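Local coordinates for uncharacterized protein (Leishmania major, PDB 3KSV), which is of unknown function but binds zinc and, as a histidine triad (HIT) family member, probably acts as a nucleotide hydrolase or transferase through a histidine intermediate, at residues 41-45 / 118-122. Sequence-based numbering, arbitrary orientation.
Sequences NPLSR and KTGLK
Two loop segments can be joined by one backbone hydrogen bond flanked by close-fitting side chains, as in this HIT-family protein. Residues 41-45 lie in the loop between antiparallel strands 34-38 and 48-52; residues 118-122 lie between strands 109-114 and 122-124, reaching the latter at Lys122. The CA atoms come nearest at Ser44 and Gly120, 4.8 Å apart, and 184 Å² is buried in all. In the first segment phi/psi is -87/-18° at Leu43 and -159/161° at Ser44. Along 118-122, Lys118 O accepts a weak hydrogen bond from Lys122 NZ (3.2 Å). Thr119, extended, points its CB toward the other loop, with OG1 4.1 Å from Ser44 CB. Gly120 follows at 75/-162°, a positive phi that favours glycine; its N donates to Leu43 O (3.2 Å, 152° at the hydrogen), and its CA sits 3.9 Å from Ser44 CB. Ser44 (chi1 p) hydrogen-bonds through OG to Pro113 O in strand 109-114. Leu121 (-74/132°; t, p) places CA and CD1 each 4.0 Å from CD1 of Leu43 (m, t), and both leucines rest on Ile112. Lys122 then pairs antiparallel with a strand of the second subunit. The contact thus ties two loops of the HIT fold beside the dimer interface, Leu43 lying about 11 Å, side chain to side chain, from His108, the predicted nucleotidylated histidine. Its chemistry implies that backbone shape and apolar fit, rather than charge, join these loops.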
loop_
_atom_site.group_PDB
_atom_site.type_symbol
_atom_site.label_atom_id
_atom_site.label_comp_id
_atom_site.label_asym_id
_atom_site.label_seq_id
_atom_site.Cartn_x
_atom_site.Cartn_y
_atom_site.Cartn_z
ATOM N N ASN A 41 11.045 9.279 11.880
ATOM C CA ASN A 41 10.167 8.966 13.024
ATOM C C ASN A 41 9.579 7.570 12.858
ATOM O O ASN A 41 8.358 7.427 12.696
ATOM C CB ASN A 41 9.006 9.965 13.125
ATOM C CG ASN A 41 9.456 11.369 13.461
ATOM O OD1 ASN A 41 9.065 12.330 12.786
ATOM N ND2 ASN A 41 10.266 11.503 14.512
ATOM N N PRO A 42 10.441 6.538 12.872
ATOM C CA PRO A 42 10.046 5.172 12.531
ATOM C C PRO A 42 9.237 4.478 13.616
ATOM O O PRO A 42 9.405 4.800 14.785
ATOM C CB PRO A 42 11.393 4.466 12.399
ATOM C CG PRO A 42 12.258 5.150 13.375
ATOM C CD PRO A 42 11.855 6.592 13.298
ATOM N N LEU A 43 8.408 3.505 13.229
ATOM C CA LEU A 43 7.726 2.615 14.174
ATOM C C LEU A 43 8.586 1.411 14.520
ATOM O O LEU A 43 8.326 0.708 15.500
ATOM C CB LEU A 43 6.424 2.091 13.581
ATOM C CG LEU A 43 5.326 3.078 13.208
ATOM C CD1 LEU A 43 4.143 2.265 12.746
ATOM C CD2 LEU A 43 4.953 4.012 14.346
ATOM N N SER A 44 9.588 1.169 13.682
ATOM C CA SER A 44 10.514 0.059 13.842
ATOM C C SER A 44 11.778 0.406 13.065
ATOM O O SER A 44 11.770 1.287 12.200
ATOM C CB SER A 44 9.896 -1.221 13.293
ATOM O OG SER A 44 9.573 -1.051 11.926
ATOM N N ARG A 45 12.864 -0.272 13.393
ATOM C CA ARG A 45 14.141 -0.090 12.716
ATOM C C ARG A 45 14.032 -0.506 11.235
ATOM O O ARG A 45 13.566 -1.602 10.935
ATOM C CB ARG A 45 15.204 -0.918 13.468
ATOM C CG ARG A 45 16.590 -0.948 12.860
ATOM C CD ARG A 45 17.312 0.372 12.944
ATOM N NE ARG A 45 18.524 0.304 12.130
ATOM C CZ ARG A 45 19.708 -0.190 12.517
ATOM N NH1 ARG A 45 19.918 -0.646 13.758
ATOM N NH2 ARG A 45 20.714 -0.192 11.643
ATOM N N LYS A 118 5.810 -6.594 19.708
ATOM C CA LYS A 118 5.764 -5.326 20.440
ATOM C C LYS A 118 6.148 -4.078 19.631
ATOM O O LYS A 118 6.018 -2.967 20.141
ATOM C CB LYS A 118 6.681 -5.409 21.665
ATOM N N THR A 119 6.632 -4.230 18.397
ATOM C CA THR A 119 7.050 -3.064 17.595
ATOM C C THR A 119 6.456 -3.117 16.173
ATOM O O THR A 119 5.733 -4.058 15.829
ATOM C CB THR A 119 8.619 -2.865 17.594
ATOM O OG1 THR A 119 9.245 -3.641 16.564
ATOM C CG2 THR A 119 9.226 -3.243 18.952
ATOM N N GLY A 120 6.734 -2.089 15.370
ATOM C CA GLY A 120 6.190 -2.001 14.011
ATOM C C GLY A 120 4.715 -1.618 14.005
ATOM O O GLY A 120 4.185 -1.124 14.998
ATOM N N LEU A 121 4.036 -1.861 12.893
ATOM C CA LEU A 121 2.644 -1.445 12.770
ATOM C C LEU A 121 1.723 -2.335 13.604
ATOM O O LEU A 121 1.803 -3.560 13.561
ATOM C CB LEU A 121 2.192 -1.439 11.307
ATOM C CG LEU A 121 0.799 -0.858 11.041
ATOM C CD1 LEU A 121 0.750 0.667 11.302
ATOM C CD2 LEU A 121 0.380 -1.193 9.615
ATOM N N LYS A 122 0.854 -1.685 14.363
ATOM C CA LYS A 122 -0.149 -2.362 15.152
ATOM C C LYS A 122 -1.543 -1.990 14.625
ATOM O O LYS A 122 -1.902 -0.812 14.527
ATOM C CB LYS A 122 0.031 -1.994 16.612
ATOM C CG LYS A 122 1.459 -2.221 17.095
ATOM C CD LYS A 122 1.628 -1.735 18.509
ATOM C CE LYS A 122 3.025 -2.011 19.015
ATOM N NZ LYS A 122 3.027 -1.936 20.490
#